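Diguanylate cyclase/phosphodiesterase (Caldicellulosiruptor saccharolyticus, PDB 3MTK) probably breaks down cyclic di-GMP as a full-length cyclic-guanylate-specific phosphodiesterase, of which this chain is the GGDEF domain. Local coordinates at residues Y56-E61 with N117-N122; F81-G84 with F88-I91. All blocks are in the same frame, centred on the assembly; numbering follows the deposited sequence.

Contact 1 and contact 2 lie in one GGDEF domain and are bridged by helix 56-74. Its first turns supply Leu58 to contact 1. Further along, Ile66, Ser67 and Ile70 pack on Phe88 of contact 2. The two centres are 19 Å apart, the nearest atoms about 7 Å, and the contacts do not touch. Contact 2 lies about 4 Å from the centre of the chain, in the main sheet; contact 1 is about 17 Å out, at a small two-stranded sheet. The hairpin of contact 2 carries the place of the GGDEF signature, which here reads GFDRF from Gly84 to Phe88. This departure from the signature is consistent with reduced or lost cyclase activity.

Contact 1. Residues Y56-E61 with N117-N122; sequences YDLVDE and NLIRVN
Leu58 CD2 lies over one face of the Asn117 side-chain amide, at its nitrogen end. The methyl is 3.4 Å from Asn117 ND2 and 4.0 Å from Asn117 CG. This is van der Waals contact of a methyl with a flat polar group. The polar partner of ND2 is Val114 O, in the same small sheet. That bond probably limits the rotation of the amide and keeps its face turned to the leucine. The other branch of Leu58 meets Ile119. Leu58 CD1 and Ile119 CD1 come together tip to tip at 3.3 Å, tighter than usual for two methyls. Leu58 CG stands opposite the backbone N (chi1 -166°), which carries both methyls out from the helix toward the strand. Ile119 reaches back through a nearly straight CG1 arm (chi2 173°). One leucine thus straddles two residues on the same side of the strand. The contact is small, burying 114 Å² in all. It joins the start of helix 56-74 to strand 117-119, which pairs antiparallel with strand 112-114. Val114 of that strand also touches Leu58 and Glu61, while helix 47-54 packs close by on Val59 and Val121.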
ATOM      1  N   TYR A  56      17.606 -12.824   1.344  1.00 40.46           N
ATOM      2  CA  TYR A  56      16.460 -12.446   2.167  1.00 42.53           C
ATOM      3  C   TYR A  56      16.695 -11.380   3.228  1.00 43.56           C
ATOM      4  O   TYR A  56      15.811 -10.561   3.478  1.00 46.41           O
ATOM      5  CB  TYR A  56      15.859 -13.675   2.845  1.00 41.10           C
ATOM      6  CG  TYR A  56      15.237 -14.644   1.874  1.00 40.79           C
ATOM      7  CD1 TYR A  56      16.027 -15.492   1.106  1.00 38.44           C
ATOM      8  CD2 TYR A  56      13.857 -14.684   1.691  1.00 38.77           C
ATOM      9  CE1 TYR A  56      15.464 -16.352   0.180  1.00 39.26           C
ATOM     10  CE2 TYR A  56      13.282 -15.543   0.760  1.00 39.46           C
ATOM     11  CZ  TYR A  56      14.093 -16.375   0.012  1.00 38.11           C
ATOM     12  OH  TYR A  56      13.536 -17.246  -0.893  1.00 39.55           O
ATOM     13  N   ASP A  57      17.857 -11.375   3.867  1.00 42.79           N
ATOM     14  CA  ASP A  57      18.073 -10.363   4.889  1.00 44.52           C
ATOM     15  C   ASP A  57      18.102  -8.964   4.320  1.00 42.14           C
ATOM     16  O   ASP A  57      17.503  -8.042   4.874  1.00 41.48           O
ATOM     17  CB  ASP A  57      19.347 -10.643   5.676  1.00 47.75           C
ATOM     18  CG  ASP A  57      19.165 -11.767   6.679  1.00 51.06           C
ATOM     19  OD1 ASP A  57      18.115 -11.793   7.358  1.00 52.08           O
ATOM     20  OD2 ASP A  57      20.073 -12.615   6.792  1.00 54.80           O
ATOM     21  N   LEU A  58      18.789  -8.804   3.204  1.00 41.97           N
ATOM     22  CA  LEU A  58      18.868  -7.507   2.570  1.00 42.77           C
ATOM     23  C   LEU A  58      17.445  -7.038   2.220  1.00 42.63           C
ATOM     24  O   LEU A  58      17.051  -5.910   2.538  1.00 41.12           O
ATOM     25  CB  LEU A  58      19.724  -7.616   1.304  1.00 46.17           C
ATOM     26  CG  LEU A  58      20.227  -6.339   0.622  1.00 49.48           C
ATOM     27  CD1 LEU A  58      19.045  -5.529   0.097  1.00 51.18           C
ATOM     28  CD2 LEU A  58      21.053  -5.533   1.609  1.00 50.23           C
ATOM     29  N   VAL A  59      16.680  -7.922   1.583  1.00 40.80           N
ATOM     30  CA  VAL A  59      15.322  -7.611   1.155  1.00 39.92           C
ATOM     31  C   VAL A  59      14.348  -7.284   2.280  1.00 40.69           C
ATOM     32  O   VAL A  59      13.409  -6.514   2.080  1.00 36.59           O
ATOM     33  CB  VAL A  59      14.734  -8.757   0.325  1.00 39.28           C
ATOM     34  CG1 VAL A  59      13.298  -8.451  -0.041  1.00 38.79           C
ATOM     35  CG2 VAL A  59      15.566  -8.958  -0.917  1.00 41.24           C
ATOM     36  N   ASP A  60      14.546  -7.879   3.452  1.00 40.79           N
ATOM     37  CA  ASP A  60      13.658  -7.567   4.560  1.00 43.23           C
ATOM     38  C   ASP A  60      13.966  -6.146   5.014  1.00 43.73           C
ATOM     39  O   ASP A  60      13.073  -5.411   5.441  1.00 43.82           O
ATOM     40  CB  ASP A  60      13.830  -8.575   5.698  1.00 43.99           C
ATOM     41  CG  ASP A  60      13.229  -9.939   5.358  1.00 47.95           C
ATOM     42  OD1 ASP A  60      12.126  -9.975   4.771  1.00 48.37           O
ATOM     43  OD2 ASP A  60      13.843 -10.976   5.678  1.00 49.71           O
ATOM     44  N   GLU A  61      15.232  -5.755   4.889  1.00 44.50           N
ATOM     45  CA  GLU A  61      15.660  -4.411   5.253  1.00 44.41           C
ATOM     46  C   GLU A  61      15.034  -3.430   4.273  1.00 40.78           C
ATOM     47  O   GLU A  61      14.565  -2.360   4.654  1.00 41.26           O
ATOM     48  CB  GLU A  61      17.186  -4.304   5.191  1.00 50.26           C
ATOM     49  CG  GLU A  61      17.867  -4.359   6.550  1.00 55.29           C
ATOM     50  CD  GLU A  61      17.558  -3.136   7.395  1.00 58.94           C
ATOM     51  OE1 GLU A  61      17.889  -2.017   6.946  1.00 61.71           O
ATOM     52  OE2 GLU A  61      16.987  -3.288   8.500  1.00 59.15           O
ATOM     53  N   ASN A 117      23.912  -0.755  -0.199  1.00 59.98           N
ATOM     54  CA  ASN A 117      23.340  -1.251  -1.447  1.00 57.95           C
ATOM     55  C   ASN A 117      22.316  -0.259  -2.004  1.00 57.24           C
ATOM     56  O   ASN A 117      21.272  -0.019  -1.391  1.00 56.10           O
ATOM     57  CB  ASN A 117      22.663  -2.602  -1.215  1.00 56.88           C
ATOM     58  CG  ASN A 117      23.642  -3.693  -0.846  1.00 54.74           C
ATOM     59  OD1 ASN A 117      24.221  -4.342  -1.717  1.00 54.79           O
ATOM     60  ND2 ASN A 117      23.838  -3.898   0.450  1.00 53.22           N
ATOM     61  N   LEU A 118      22.625   0.321  -3.159  1.00 55.70           N
ATOM     62  CA  LEU A 118      21.723   1.272  -3.796  1.00 54.49           C
ATOM     63  C   LEU A 118      20.694   0.435  -4.544  1.00 51.35           C
ATOM     64  O   LEU A 118      21.028  -0.252  -5.511  1.00 50.28           O
ATOM     65  CB  LEU A 118      22.482   2.162  -4.784  1.00 57.01           C
ATOM     66  CG  LEU A 118      21.746   3.449  -5.168  1.00 60.38           C
ATOM     67  CD1 LEU A 118      21.889   4.446  -4.022  1.00 62.01           C
ATOM     68  CD2 LEU A 118      22.317   4.038  -6.457  1.00 62.09           C
ATOM     69  N   ILE A 119      19.443   0.496  -4.104  1.00 48.00           N
ATOM     70  CA  ILE A 119      18.410  -0.313  -4.732  1.00 43.84           C
ATOM     71  C   ILE A 119      17.209   0.458  -5.248  1.00 42.77           C
ATOM     72  O   ILE A 119      16.692   1.365  -4.594  1.00 42.99           O
ATOM     73  CB  ILE A 119      17.930  -1.406  -3.757  1.00 42.58           C
ATOM     74  CG1 ILE A 119      19.141  -2.188  -3.249  1.00 40.46           C
ATOM     75  CG2 ILE A 119      16.942  -2.358  -4.453  1.00 40.01           C
ATOM     76  CD1 ILE A 119      18.811  -3.174  -2.162  1.00 42.64           C
ATOM     77  N   ARG A 120      16.782   0.078  -6.440  1.00 42.04           N
ATOM     78  CA  ARG A 120      15.636   0.677  -7.092  1.00 41.96           C
ATOM     79  C   ARG A 120      14.616  -0.428  -7.333  1.00 40.81           C
ATOM     80  O   ARG A 120      14.964  -1.503  -7.816  1.00 39.52           O
ATOM     81  CB  ARG A 120      16.057   1.297  -8.425  1.00 46.83           C
ATOM     82  CG  ARG A 120      16.588   2.704  -8.318  1.00 53.83           C
ATOM     83  CD  ARG A 120      17.166   3.163  -9.644  1.00 61.31           C
ATOM     84  NE  ARG A 120      17.057   4.610  -9.827  1.00 69.54           N
ATOM     85  CZ  ARG A 120      15.908   5.260 -10.012  1.00 72.92           C
ATOM     86  NH1 ARG A 120      14.762   4.596 -10.039  1.00 73.70           N
ATOM     87  NH2 ARG A 120      15.904   6.577 -10.176  1.00 76.13           N
ATOM     88  N   VAL A 121      13.360  -0.163  -6.987  1.00 38.53           N
ATOM     89  CA  VAL A 121      12.295  -1.132  -7.173  1.00 35.58           C
ATOM     90  C   VAL A 121      11.133  -0.507  -7.901  1.00 33.53           C
ATOM     91  O   VAL A 121      11.012   0.707  -7.955  1.00 33.24           O
ATOM     92  CB  VAL A 121      11.762  -1.649  -5.841  1.00 37.94           C
ATOM     93  CG1 VAL A 121      12.763  -2.583  -5.207  1.00 39.51           C
ATOM     94  CG2 VAL A 121      11.463  -0.473  -4.935  1.00 40.22           C
ATOM     95  N   ASN A 122      10.278  -1.355  -8.451  1.00 32.83           N
ATOM     96  CA  ASN A 122       9.096  -0.921  -9.169  1.00 33.07           C
ATOM     97  C   ASN A 122       7.870  -1.238  -8.350  1.00 32.16           C
ATOM     98  O   ASN A 122       7.917  -2.104  -7.478  1.00 29.11           O
ATOM     99  CB  ASN A 122       9.015  -1.627 -10.509  1.00 36.43           C
ATOM    100  CG  ASN A 122      10.023  -1.092 -11.483  1.00 40.51           C
ATOM    101  OD1 ASN A 122      10.483  -1.800 -12.376  1.00 43.45           O
ATOM    102  ND2 ASN A 122      10.369   0.180 -11.321  1.00 39.74           N
TER

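Contact 2. Residues F81-G84 with F88-I91; sequences FKIG and FAII
Phe81 packs the edge of its ring against Ile91, with Phe81 CE1 3.4 Å from Ile91 CG1. On the same sheet face, Ile83 CD1 meets Ala89 CB at 3.7 Å. Ile83 CG1 sits between its backbone N and carbonyl carbon (chi1 59°), and the arm folds over the neighbouring strand toward the alanine. Leu21 of helix 18-30 covers Phe81, Ile83 and Ile91. Cut back to an alanine, Phe81 would lose its ring, which is likely to open a gap beside Ile91 and Leu21. The other face holds Lys82 and Phe88. Lys82 CD lies over the Phe88 ring, 3.8 Å from its centroid, as a CH-pi contact. A bend at chi2 (71°) brings the lysine chain across the ring, whose surroundings include Ile66 and Ile70 of helix 56-74. Lys82 NZ is too distant for more than a weak cation-pi attraction and makes a weak hydrogen bond to Phe85 O. Between the faces runs the antiparallel backbone pairing. Phe81 N donates to Ala89 O at 2.7 Å, and Ala89 N to Phe81 O at 2.9 Å. Toward the turn, Ile83 and Gly84 both face Arg87 in a classic beta bulge. Between 81-84 and 88-91 two backbone bonds join the strands, and the pairing continues at Ile91 with Lys79; the rest is buried apolar packing, with the lysine giving its methylenes more than its charge.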
ATOM      1  N   PHE A  81      -0.665   0.213   6.184  1.00 45.32           N
ATOM      2  CA  PHE A  81      -0.664  -1.174   6.645  1.00 42.49           C
ATOM      3  C   PHE A  81       0.172  -2.097   5.774  1.00 41.46           C
ATOM      4  O   PHE A  81       0.405  -1.816   4.593  1.00 43.01           O
ATOM      5  CB  PHE A  81      -2.092  -1.727   6.669  1.00 41.68           C
ATOM      6  CG  PHE A  81      -3.103  -0.771   7.220  1.00 41.34           C
ATOM      7  CD1 PHE A  81      -3.587   0.279   6.443  1.00 40.81           C
ATOM      8  CD2 PHE A  81      -3.562  -0.902   8.523  1.00 41.56           C
ATOM      9  CE1 PHE A  81      -4.511   1.184   6.958  1.00 39.09           C
ATOM     10  CE2 PHE A  81      -4.487   0.002   9.052  1.00 41.50           C
ATOM     11  CZ  PHE A  81      -4.962   1.045   8.268  1.00 40.93           C
ATOM     12  N   LYS A  82       0.617  -3.203   6.363  1.00 38.40           N
ATOM     13  CA  LYS A  82       1.375  -4.209   5.628  1.00 38.82           C
ATOM     14  C   LYS A  82       0.443  -5.411   5.592  1.00 38.56           C
ATOM     15  O   LYS A  82       0.260  -6.087   6.603  1.00 37.28           O
ATOM     16  CB  LYS A  82       2.670  -4.575   6.349  1.00 40.37           C
ATOM     17  CG  LYS A  82       3.483  -5.648   5.624  1.00 40.54           C
ATOM     18  CD  LYS A  82       4.109  -5.116   4.332  1.00 42.94           C
ATOM     19  CE  LYS A  82       4.769  -6.220   3.504  1.00 43.10           C
ATOM     20  NZ  LYS A  82       5.719  -7.088   4.265  1.00 44.60           N
ATOM     21  N   ILE A  83      -0.143  -5.679   4.428  1.00 37.54           N
ATOM     22  CA  ILE A  83      -1.099  -6.766   4.302  1.00 37.23           C
ATOM     23  C   ILE A  83      -0.657  -7.997   3.526  1.00 37.52           C
ATOM     24  O   ILE A  83      -1.379  -8.984   3.458  1.00 38.00           O
ATOM     25  CB  ILE A  83      -2.399  -6.242   3.676  1.00 37.79           C
ATOM     26  CG1 ILE A  83      -2.106  -5.631   2.304  1.00 35.02           C
ATOM     27  CG2 ILE A  83      -3.019  -5.186   4.588  1.00 34.51           C
ATOM     28  CD1 ILE A  83      -3.331  -5.065   1.630  1.00 37.00           C
ATOM     29  N   GLY A  84       0.526  -7.941   2.937  1.00 39.66           N
ATOM     30  CA  GLY A  84       1.017  -9.078   2.179  1.00 36.96           C
ATOM     31  C   GLY A  84       2.524  -8.999   2.139  1.00 36.21           C
ATOM     32  O   GLY A  84       3.096  -7.958   2.441  1.00 34.41           O
ATOM     33  N   PHE A  88       1.309  -3.288   0.390  1.00 31.30           N
ATOM     34  CA  PHE A  88       0.951  -2.347   1.448  1.00 32.38           C
ATOM     35  C   PHE A  88      -0.418  -1.761   1.144  1.00 33.75           C
ATOM     36  O   PHE A  88      -0.880  -1.811  -0.001  1.00 33.57           O
ATOM     37  CB  PHE A  88       1.960  -1.198   1.526  1.00 29.96           C
ATOM     38  CG  PHE A  88       3.323  -1.602   2.004  1.00 30.28           C
ATOM     39  CD1 PHE A  88       3.661  -1.502   3.348  1.00 30.20           C
ATOM     40  CD2 PHE A  88       4.299  -2.028   1.100  1.00 30.41           C
ATOM     41  CE1 PHE A  88       4.959  -1.813   3.797  1.00 28.76           C
ATOM     42  CE2 PHE A  88       5.587  -2.338   1.534  1.00 31.84           C
ATOM     43  CZ  PHE A  88       5.914  -2.227   2.894  1.00 28.61           C
ATOM     44  N   ALA A  89      -1.052  -1.202   2.175  1.00 35.48           N
ATOM     45  CA  ALA A  89      -2.372  -0.577   2.047  1.00 35.70           C
ATOM     46  C   ALA A  89      -2.412   0.774   2.761  1.00 36.35           C
ATOM     47  O   ALA A  89      -1.773   0.964   3.795  1.00 34.38           O
ATOM     48  CB  ALA A  89      -3.447  -1.493   2.624  1.00 33.83           C
ATOM     49  N   ILE A  90      -3.162   1.712   2.205  1.00 39.13           N
ATOM     50  CA  ILE A  90      -3.288   3.023   2.817  1.00 43.23           C
ATOM     51  C   ILE A  90      -4.744   3.460   2.871  1.00 46.36           C
ATOM     52  O   ILE A  90      -5.526   3.180   1.960  1.00 46.41           O
ATOM     53  CB  ILE A  90      -2.534   4.117   2.029  1.00 45.02           C
ATOM     54  CG1 ILE A  90      -1.065   3.736   1.831  1.00 46.12           C
ATOM     55  CG2 ILE A  90      -2.650   5.448   2.774  1.00 43.55           C
ATOM     56  CD1 ILE A  90      -0.249   3.728   3.100  1.00 49.83           C
ATOM     57  N   ILE A  91      -5.107   4.125   3.961  1.00 49.37           N
ATOM     58  CA  ILE A  91      -6.442   4.677   4.111  1.00 50.85           C
ATOM     59  C   ILE A  91      -6.123   6.156   4.067  1.00 54.28           C
ATOM     60  O   ILE A  91      -5.328   6.630   4.877  1.00 54.98           O
ATOM     61  CB  ILE A  91      -7.057   4.411   5.487  1.00 49.50           C
ATOM     62  CG1 ILE A  91      -7.138   2.907   5.766  1.00 50.17           C
ATOM     63  CG2 ILE A  91      -8.426   5.067   5.553  1.00 47.11           C
ATOM     64  CD1 ILE A  91      -8.042   2.157   4.849  1.00 49.39           C
TER